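Local coordinates for protein hypoxanthine-guanine-xanthine phosphoribosyltransferase (Tritrichomonas foetus, PDB 1HGX) that salvages host purines for a parasite that cannot make them, transferring phosphoribose from its diphosphate donor to hypoxanthine, guanine or xanthine, at residues V50-D55 against C129-K134; G161-F164 against Y168-L171. All coordinates share one frame; numbering follows the deposited sequence.

Contact 1 of 2, residues V50-D55 against C129-K134; sequences VFFYTD and CTLCDK. With 5GP (guanosine-5'-monophosphate), chain C.
The ring of F52, on helix 50-57, lies against L131, C129 and the backbone between them, where the chain leaves strand 125-130 and turns a corner. The packing is tightest at L131. Its CB sits over one face of the ring in a CH-pi contact, 3.9 Å from the centroid and 18° off the normal, while L131 CG comes within 3.7 Å of F52 CG and L131 CD2 continues alongside F52 CD1 and CE1. F52 reaches out from the helix with its ring trans to the main-chain nitrogen (chi1 173°), which brings F52 CE2 to 3.5 Å from L131 N. C129 SG meets the ring obliquely, 3.7 Å from F52 CZ, a sulfur-aromatic contact suited to a small, polarisable side chain. Phenylalanine fits because a flat, apolar group can serve leucine and cysteine at once; no hydrogen bond crosses between the segments.

T130 OG1 donates to C132 O across the corner, at 2.9 Å. Beyond it the helix makes no contact, and the chain runs on to the nucleotide, where K134 NZ donates to guanine O6 at 3.0 Å and to N7 at 3.2 Å, a fork consistent with recognition of the 6-oxo group that hypoxanthine, guanine and xanthine share. In the phosphoribosyltransferase fold, strand 125-130 lies between parallel strands 97-102 and 147-152, F52 also touches V101, and another face of helix 50-57 packs on the second subunit.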
ATOM      1  N   VAL A  50      -0.944  -3.450   4.334  1.00 16.10           N
ATOM      2  CA  VAL A  50      -0.885  -2.907   2.981  1.00 15.39           C
ATOM      3  C   VAL A  50      -1.121  -3.891   1.830  1.00 15.32           C
ATOM      4  O   VAL A  50      -1.787  -3.540   0.857  1.00 13.70           O
ATOM      5  CB  VAL A  50       0.389  -2.046   2.764  1.00 14.77           C
ATOM      6  CG1 VAL A  50       1.607  -2.906   2.491  1.00 13.22           C
ATOM      7  CG2 VAL A  50       0.150  -1.007   1.667  1.00 15.31           C
ATOM      8  N   PHE A  51      -0.635  -5.124   1.953  1.00 11.65           N
ATOM      9  CA  PHE A  51      -0.825  -6.111   0.894  1.00 11.91           C
ATOM     10  C   PHE A  51      -2.302  -6.430   0.795  1.00 11.28           C
ATOM     11  O   PHE A  51      -2.888  -6.348  -0.274  1.00 13.16           O
ATOM     12  CB  PHE A  51      -0.033  -7.386   1.187  1.00 15.63           C
ATOM     13  CG  PHE A  51       1.448  -7.235   0.988  1.00 21.61           C
ATOM     14  CD1 PHE A  51       2.164  -6.263   1.675  1.00 24.34           C
ATOM     15  CD2 PHE A  51       2.128  -8.060   0.107  1.00 28.41           C
ATOM     16  CE1 PHE A  51       3.541  -6.110   1.487  1.00 27.79           C
ATOM     17  CE2 PHE A  51       3.508  -7.914  -0.088  1.00 32.79           C
ATOM     18  CZ  PHE A  51       4.211  -6.934   0.607  1.00 28.80           C
ATOM     19  N   PHE A  52      -2.886  -6.781   1.933  1.00 10.08           N
ATOM     20  CA  PHE A  52      -4.300  -7.102   2.066  1.00  8.88           C
ATOM     21  C   PHE A  52      -5.145  -5.933   1.568  1.00 10.64           C
ATOM     22  O   PHE A  52      -6.110  -6.126   0.823  1.00 12.64           O
ATOM     23  CB  PHE A  52      -4.594  -7.362   3.546  1.00  5.98           C
ATOM     24  CG  PHE A  52      -6.046  -7.554   3.876  1.00  8.60           C
ATOM     25  CD1 PHE A  52      -6.853  -8.393   3.111  1.00 11.95           C
ATOM     26  CD2 PHE A  52      -6.596  -6.937   5.001  1.00 10.25           C
ATOM     27  CE1 PHE A  52      -8.183  -8.636   3.471  1.00 12.80           C
ATOM     28  CE2 PHE A  52      -7.930  -7.171   5.378  1.00  9.46           C
ATOM     29  CZ  PHE A  52      -8.725  -8.019   4.610  1.00 14.29           C
ATOM     30  N   TYR A  53      -4.756  -4.725   1.970  1.00 10.49           N
ATOM     31  CA  TYR A  53      -5.456  -3.486   1.615  1.00  9.47           C
ATOM     32  C   TYR A  53      -5.502  -3.240   0.109  1.00 10.46           C
ATOM     33  O   TYR A  53      -6.583  -3.029  -0.458  1.00 11.74           O
ATOM     34  CB  TYR A  53      -4.792  -2.295   2.312  1.00  8.52           C
ATOM     35  CG  TYR A  53      -5.458  -0.949   2.086  1.00 12.06           C
ATOM     36  CD1 TYR A  53      -6.596  -0.583   2.805  1.00 10.37           C
ATOM     37  CD2 TYR A  53      -4.904  -0.009   1.211  1.00 12.45           C
ATOM     38  CE1 TYR A  53      -7.163   0.691   2.668  1.00  9.95           C
ATOM     39  CE2 TYR A  53      -5.465   1.268   1.069  1.00 14.81           C
ATOM     40  CZ  TYR A  53      -6.590   1.608   1.802  1.00 12.66           C
ATOM     41  OH  TYR A  53      -7.134   2.874   1.676  1.00 13.44           O
ATOM     42  N   THR A  54      -4.346  -3.252  -0.545  1.00  8.78           N
ATOM     43  CA  THR A  54      -4.327  -3.024  -1.983  1.00  9.99           C
ATOM     44  C   THR A  54      -5.058  -4.127  -2.749  1.00 10.37           C
ATOM     45  O   THR A  54      -5.707  -3.851  -3.759  1.00 10.62           O
ATOM     46  CB  THR A  54      -2.899  -2.867  -2.514  1.00 13.87           C
ATOM     47  OG1 THR A  54      -2.160  -4.056  -2.236  1.00 22.74           O
ATOM     48  CG2 THR A  54      -2.216  -1.672  -1.850  1.00 12.08           C
ATOM     49  N   ASP A  55      -4.965  -5.369  -2.278  1.00 10.39           N
ATOM     50  CA  ASP A  55      -5.657  -6.471  -2.954  1.00 13.77           C
ATOM     51  C   ASP A  55      -7.168  -6.302  -2.878  1.00 13.89           C
ATOM     52  O   ASP A  55      -7.879  -6.594  -3.846  1.00 14.90           O
ATOM     53  CB  ASP A  55      -5.234  -7.829  -2.392  1.00 15.83           C
ATOM     54  CG  ASP A  55      -3.947  -8.348  -3.028  1.00 20.48           C
ATOM     55  OD1 ASP A  55      -3.501  -7.781  -4.050  1.00 22.90           O
ATOM     56  OD2 ASP A  55      -3.373  -9.326  -2.510  1.00 24.18           O
ATOM     57  N   CYS A 129     -12.088  -4.244   9.616  1.00  8.66           N
ATOM     58  CA  CYS A 129     -11.853  -5.342   8.689  1.00 12.31           C
ATOM     59  C   CYS A 129     -10.417  -5.812   8.935  1.00 10.21           C
ATOM     60  O   CYS A 129      -9.464  -5.069   8.711  1.00 11.95           O
ATOM     61  CB  CYS A 129     -12.007  -4.870   7.238  1.00 14.23           C
ATOM     62  SG  CYS A 129     -11.598  -6.148   6.020  1.00 14.76           S
ATOM     63  N   THR A 130     -10.260  -7.032   9.425  1.00 11.34           N
ATOM     64  CA  THR A 130      -8.927  -7.555   9.690  1.00  9.80           C
ATOM     65  C   THR A 130      -8.645  -8.798   8.838  1.00  9.64           C
ATOM     66  O   THR A 130      -9.550  -9.595   8.556  1.00  9.21           O
ATOM     67  CB  THR A 130      -8.728  -7.844  11.209  1.00  9.37           C
ATOM     68  OG1 THR A 130      -7.339  -8.088  11.475  1.00 12.27           O
ATOM     69  CG2 THR A 130      -9.565  -9.039  11.674  1.00  6.22           C
ATOM     70  N   LEU A 131      -7.411  -8.928   8.369  1.00  7.34           N
ATOM     71  CA  LEU A 131      -7.049 -10.081   7.559  1.00 10.01           C
ATOM     72  C   LEU A 131      -7.092 -11.310   8.465  1.00 13.20           C
ATOM     73  O   LEU A 131      -7.696 -12.327   8.107  1.00 13.69           O
ATOM     74  CB  LEU A 131      -5.650  -9.909   6.972  1.00 11.84           C
ATOM     75  CG  LEU A 131      -5.182 -10.682   5.725  1.00 22.08           C
ATOM     76  CD1 LEU A 131      -3.834 -11.297   6.019  1.00 22.97           C
ATOM     77  CD2 LEU A 131      -6.164 -11.738   5.252  1.00 15.47           C
ATOM     78  N   CYS A 132      -6.504 -11.190   9.653  1.00 12.33           N
ATOM     79  CA  CYS A 132      -6.473 -12.299  10.599  1.00 13.90           C
ATOM     80  C   CYS A 132      -6.869 -11.925  12.004  1.00 11.27           C
ATOM     81  O   CYS A 132      -6.706 -10.782  12.437  1.00 12.15           O
ATOM     82  CB  CYS A 132      -5.066 -12.916  10.687  1.00 15.05           C
ATOM     83  SG  CYS A 132      -4.450 -13.733   9.220  1.00 16.16           S
ATOM     84  N   ASP A 133      -7.402 -12.908  12.711  1.00 12.14           N
ATOM     85  CA  ASP A 133      -7.748 -12.749  14.109  1.00 13.60           C
ATOM     86  C   ASP A 133      -7.033 -13.917  14.797  1.00 15.61           C
ATOM     87  O   ASP A 133      -7.318 -15.078  14.500  1.00 14.92           O
ATOM     88  CB  ASP A 133      -9.252 -12.853  14.336  1.00 12.59           C
ATOM     89  CG  ASP A 133      -9.630 -12.658  15.788  1.00 16.26           C
ATOM     90  OD1 ASP A 133      -8.832 -12.063  16.543  1.00 20.08           O
ATOM     91  OD2 ASP A 133     -10.729 -13.086  16.175  1.00 18.52           O
ATOM     92  N   LYS A 134      -6.060 -13.613  15.648  1.00 12.90           N
ATOM     93  CA  LYS A 134      -5.325 -14.656  16.353  1.00 17.20           C
ATOM     94  C   LYS A 134      -6.185 -15.209  17.489  1.00 18.52           C
ATOM     95  O   LYS A 134      -6.665 -14.465  18.334  1.00 16.38           O
ATOM     96  CB  LYS A 134      -4.005 -14.107  16.902  1.00 16.55           C
ATOM     97  CG  LYS A 134      -3.099 -15.194  17.462  1.00 19.87           C
ATOM     98  CD  LYS A 134      -1.761 -14.654  17.938  1.00 21.63           C
ATOM     99  CE  LYS A 134      -0.926 -14.132  16.797  1.00 19.47           C
ATOM    100  NZ  LYS A 134       0.477 -13.889  17.215  1.00 17.03           N
TER
HETATM  101  P   5GP C 600      -2.527  -6.486  19.780  1.00 13.99           P
HETATM  102  O1P 5GP C 600      -3.815  -6.943  19.213  1.00 15.37           O
HETATM  103  O2P 5GP C 600      -2.549  -5.074  20.168  1.00 16.67           O
HETATM  104  O3P 5GP C 600      -2.049  -7.410  20.825  1.00 16.13           O
HETATM  105  O5' 5GP C 600      -1.469  -6.740  18.663  1.00 15.36           O
HETATM  106  C5' 5GP C 600      -1.676  -6.552  17.270  1.00 16.91           C
HETATM  107  C4' 5GP C 600      -0.458  -5.933  16.712  1.00 22.03           C
HETATM  108  O4' 5GP C 600       0.696  -6.788  16.776  1.00 22.33           O
HETATM  109  C3' 5GP C 600      -0.639  -5.572  15.270  1.00 25.87           C
HETATM  110  O3' 5GP C 600       0.258  -4.489  15.046  1.00 32.08           O
HETATM  111  C2' 5GP C 600      -0.101  -6.791  14.627  1.00 25.01           C
HETATM  112  O2' 5GP C 600       0.330  -6.492  13.309  1.00 29.54           O
HETATM  113  C1' 5GP C 600       1.076  -7.257  15.487  1.00 22.31           C
HETATM  114  N9  5GP C 600       1.126  -8.770  15.520  1.00 21.65           N
HETATM  115  C8  5GP C 600       0.342  -9.600  16.307  1.00 21.07           C
HETATM  116  N7  5GP C 600       0.538 -10.878  16.102  1.00 19.13           N
HETATM  117  C5  5GP C 600       1.505 -10.936  15.096  1.00 18.56           C
HETATM  118  C6  5GP C 600       2.011 -12.075  14.390  1.00 18.25           C
HETATM  119  O6  5GP C 600       1.814 -13.262  14.644  1.00 16.34           O
HETATM  120  N1  5GP C 600       2.808 -11.724  13.309  1.00 19.65           N
HETATM  121  C2  5GP C 600       3.110 -10.415  12.945  1.00 21.74           C
HETATM  122  N2  5GP C 600       3.988 -10.252  11.953  1.00 19.06           N
HETATM  123  N3  5GP C 600       2.665  -9.332  13.628  1.00 21.32           N
HETATM  124  C4  5GP C 600       1.836  -9.656  14.680  1.00 21.23           C

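Contact 2 of 2, residues G161-F164 against Y168-L171. With 5GP (guanosine-5'-monophosphate), chain C.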
ATOM      1  N   GLY A 161       2.702  -9.752   3.816  1.00 15.31           N
ATOM      2  CA  GLY A 161       2.661  -8.520   4.574  1.00 17.00           C
ATOM      3  C   GLY A 161       3.189  -8.664   5.992  1.00 17.73           C
ATOM      4  O   GLY A 161       3.710  -7.693   6.545  1.00 19.31           O
ATOM      5  N   PHE A 162       3.020  -9.841   6.603  1.00 17.22           N
ATOM      6  CA  PHE A 162       3.506 -10.083   7.970  1.00 16.61           C
ATOM      7  C   PHE A 162       5.009 -10.321   7.928  1.00 18.32           C
ATOM      8  O   PHE A 162       5.473 -11.220   7.223  1.00 17.94           O
ATOM      9  CB  PHE A 162       2.848 -11.322   8.585  1.00 19.03           C
ATOM     10  CG  PHE A 162       1.378 -11.178   8.829  1.00 21.40           C
ATOM     11  CD1 PHE A 162       0.902 -10.302   9.795  1.00 23.06           C
ATOM     12  CD2 PHE A 162       0.464 -11.929   8.103  1.00 21.96           C
ATOM     13  CE1 PHE A 162      -0.463 -10.179  10.035  1.00 24.08           C
ATOM     14  CE2 PHE A 162      -0.907 -11.810   8.340  1.00 25.06           C
ATOM     15  CZ  PHE A 162      -1.371 -10.934   9.307  1.00 20.13           C
ATOM     16  N   ASP A 163       5.764  -9.530   8.686  1.00 18.71           N
ATOM     17  CA  ASP A 163       7.218  -9.659   8.718  1.00 19.20           C
ATOM     18  C   ASP A 163       7.742 -10.047  10.089  1.00 21.76           C
ATOM     19  O   ASP A 163       7.022 -10.004  11.090  1.00 22.92           O
ATOM     20  CB  ASP A 163       7.882  -8.323   8.343  1.00 16.76           C
ATOM     21  CG  ASP A 163       7.911  -7.333   9.510  1.00 21.34           C
ATOM     22  OD1 ASP A 163       6.868  -6.709   9.795  1.00 22.07           O
ATOM     23  OD2 ASP A 163       8.972  -7.195  10.161  1.00 22.64           O
ATOM     24  N   PHE A 164       9.025 -10.383  10.117  1.00 21.27           N
ATOM     25  CA  PHE A 164       9.752 -10.691  11.339  1.00 23.55           C
ATOM     26  C   PHE A 164      11.124 -10.086  11.067  1.00 22.88           C
ATOM     27  O   PHE A 164      11.832 -10.533  10.165  1.00 26.01           O
ATOM     28  CB  PHE A 164       9.893 -12.194  11.585  1.00 24.09           C
ATOM     29  CG  PHE A 164      10.797 -12.522  12.743  1.00 24.66           C
ATOM     30  CD1 PHE A 164      10.380 -12.291  14.052  1.00 29.30           C
ATOM     31  CD2 PHE A 164      12.084 -12.993  12.523  1.00 25.03           C
ATOM     32  CE1 PHE A 164      11.244 -12.518  15.129  1.00 28.97           C
ATOM     33  CE2 PHE A 164      12.955 -13.222  13.587  1.00 26.43           C
ATOM     34  CZ  PHE A 164      12.534 -12.983  14.890  1.00 26.02           C
ATOM     35  N   TYR A 168      10.305 -11.654   5.322  1.00 20.21           N
ATOM     36  CA  TYR A 168       9.136 -12.503   5.062  1.00 20.36           C
ATOM     37  C   TYR A 168       7.834 -11.888   4.528  1.00 18.97           C
ATOM     38  O   TYR A 168       6.885 -12.616   4.259  1.00 18.69           O
ATOM     39  CB  TYR A 168       8.837 -13.371   6.293  1.00 21.98           C
ATOM     40  CG  TYR A 168      10.062 -14.037   6.905  1.00 25.53           C
ATOM     41  CD1 TYR A 168      10.866 -14.901   6.165  1.00 26.43           C
ATOM     42  CD2 TYR A 168      10.399 -13.810   8.232  1.00 29.04           C
ATOM     43  CE1 TYR A 168      11.977 -15.527   6.740  1.00 28.16           C
ATOM     44  CE2 TYR A 168      11.503 -14.426   8.816  1.00 30.07           C
ATOM     45  CZ  TYR A 168      12.282 -15.283   8.070  1.00 29.38           C
ATOM     46  OH  TYR A 168      13.348 -15.912   8.676  1.00 33.27           O
ATOM     47  N   ARG A 169       7.790 -10.572   4.341  1.00 19.99           N
ATOM     48  CA  ARG A 169       6.588  -9.900   3.825  1.00 19.20           C
ATOM     49  C   ARG A 169       6.181 -10.393   2.459  1.00 17.54           C
ATOM     50  O   ARG A 169       5.002 -10.427   2.134  1.00 18.36           O
ATOM     51  CB  ARG A 169       6.827  -8.405   3.637  1.00 20.74           C
ATOM     52  CG  ARG A 169       7.057  -7.618   4.864  1.00 23.29           C
ATOM     53  CD  ARG A 169       7.118  -6.151   4.500  1.00 21.70           C
ATOM     54  NE  ARG A 169       7.407  -5.372   5.689  1.00 21.04           N
ATOM     55  CZ  ARG A 169       8.632  -5.125   6.129  1.00 20.68           C
ATOM     56  NH1 ARG A 169       9.684  -5.582   5.463  1.00 18.10           N
ATOM     57  NH2 ARG A 169       8.800  -4.471   7.268  1.00 24.40           N
ATOM     58  N   ASN A 170       7.183 -10.650   1.629  1.00 19.55           N
ATOM     59  CA  ASN A 170       6.990 -11.088   0.248  1.00 20.78           C
ATOM     60  C   ASN A 170       6.426 -12.493   0.037  1.00 22.62           C
ATOM     61  O   ASN A 170       6.001 -12.821  -1.071  1.00 24.67           O
ATOM     62  CB  ASN A 170       8.307 -10.956  -0.524  1.00 17.96           C
ATOM     63  CG  ASN A 170       9.391 -11.872   0.015  1.00 19.93           C
ATOM     64  OD1 ASN A 170       9.898 -11.666   1.118  1.00 22.66           O
ATOM     65  ND2 ASN A 170       9.744 -12.888  -0.750  1.00 20.21           N
ATOM     66  N   LEU A 171       6.452 -13.334   1.070  1.00 21.42           N
ATOM     67  CA  LEU A 171       5.924 -14.693   0.950  1.00 20.15           C
ATOM     68  C   LEU A 171       4.482 -14.650   0.475  1.00 22.20           C
ATOM     69  O   LEU A 171       3.676 -13.881   0.997  1.00 23.04           O
ATOM     70  CB  LEU A 171       5.997 -15.415   2.292  1.00 19.17           C
ATOM     71  CG  LEU A 171       7.282 -16.191   2.568  1.00 25.90           C
ATOM     72  CD1 LEU A 171       8.505 -15.436   2.078  1.00 29.86           C
ATOM     73  CD2 LEU A 171       7.376 -16.469   4.039  1.00 27.71           C
TER
HETATM   74  P   5GP C 600      -2.527  -6.486  19.780  1.00 13.99           P
HETATM   75  O1P 5GP C 600      -3.815  -6.943  19.213  1.00 15.37           O
HETATM   76  O2P 5GP C 600      -2.549  -5.074  20.168  1.00 16.67           O
HETATM   77  O3P 5GP C 600      -2.049  -7.410  20.825  1.00 16.13           O
HETATM   78  O5' 5GP C 600      -1.469  -6.740  18.663  1.00 15.36           O
HETATM   79  C5' 5GP C 600      -1.676  -6.552  17.270  1.00 16.91           C
HETATM   80  C4' 5GP C 600      -0.458  -5.933  16.712  1.00 22.03           C
HETATM   81  O4' 5GP C 600       0.696  -6.788  16.776  1.00 22.33           O
HETATM   82  C3' 5GP C 600      -0.639  -5.572  15.270  1.00 25.87           C
HETATM   83  O3' 5GP C 600       0.258  -4.489  15.046  1.00 32.08           O
HETATM   84  C2' 5GP C 600      -0.101  -6.791  14.627  1.00 25.01           C
HETATM   85  O2' 5GP C 600       0.330  -6.492  13.309  1.00 29.54           O
HETATM   86  C1' 5GP C 600       1.076  -7.257  15.487  1.00 22.31           C
HETATM   87  N9  5GP C 600       1.126  -8.770  15.520  1.00 21.65           N
HETATM   88  C8  5GP C 600       0.342  -9.600  16.307  1.00 21.07           C
HETATM   89  N7  5GP C 600       0.538 -10.878  16.102  1.00 19.13           N
HETATM   90  C5  5GP C 600       1.505 -10.936  15.096  1.00 18.56           C
HETATM   91  C6  5GP C 600       2.011 -12.075  14.390  1.00 18.25           C
HETATM   92  O6  5GP C 600       1.814 -13.262  14.644  1.00 16.34           O
HETATM   93  N1  5GP C 600       2.808 -11.724  13.309  1.00 19.65           N
HETATM   94  C2  5GP C 600       3.110 -10.415  12.945  1.00 21.74           C
HETATM   95  N2  5GP C 600       3.988 -10.252  11.953  1.00 19.06           N
HETATM   96  N3  5GP C 600       2.665  -9.332  13.628  1.00 21.32           N
HETATM   97  C4  5GP C 600       1.836  -9.656  14.680  1.00 21.23           C
HETATM   98  O   HOH W   1       5.293  -5.684   7.377  1.00 26.84           O
HETATM   99  O   HOH W   2       6.684  -3.782   9.460  1.00 52.77           O
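G161 N donates to R169 O at 2.9 Å, fastening a type I beta turn, Y168 to L171, back onto the start of the same loop, whose F162 and D163 line the guanine pocket. This backbone bond is nearly straight (163°) and uses a carbonyl lone pair. Glycine is apt at 161, since at its positive phi a side chain would be pressed against the preceding carbonyl oxygen.

The charged pair is D163 and R169. The arginine chain is extended from CG to NE (chi2 -174°), which carries its guanidinium along D163; carboxylate and guanidinium stack with planes 17° apart. The salt bridge is long and purely electrostatic, as D163 OD1 lies well out of the guanidinium plane and no N-H points at it. N166 bonds both, through its backbone N to D163 OD2 and its OD1 to R169 NH2. D163, which by similarity also binds magnesium, is thus probably steadied by this second shell.

Apolar contact is made by F164, whose CB meets the Y168 ring edge in plane, 3.8 Å from Y168 CD2, while the tyrosine hydroxyl bonds D9.

Toward the nucleotide, D163 O, hydrogen-bonded to Y156 OH, approaches guanine N2 at 3.2 Å.

Water completes the polar network: one molecule accepts from R169 NE at 2.7 Å and donates to both G161 O and D163 OD1; a second joins R169 NH2 to D163 OD1, 3.0 Å from that oxygen.

Overall arrangement
Contact 1 lies in the core, its centre about 4 Å from that of the chain, whereas contact 2 is only partly buried, its centre about 14 Å out, in the loop between strands 157-158 and 174-177. Chemistry follows place: contact 1 joins helix to strand chiefly through apolar and sulfur-aromatic contacts, with no hydrogen bond between its segments, while contact 2 relies mainly on a backbone bond, opposed charges and bridging waters, with an aromatic pair at its rim. Contact 2 contains no helix or strand, yet the two touch directly, F51 packing on G161 and R169, and L131 and C132 on F162. Both reach the guanine, contact 1 at one edge and contact 2 at its amine, and both border the second subunit.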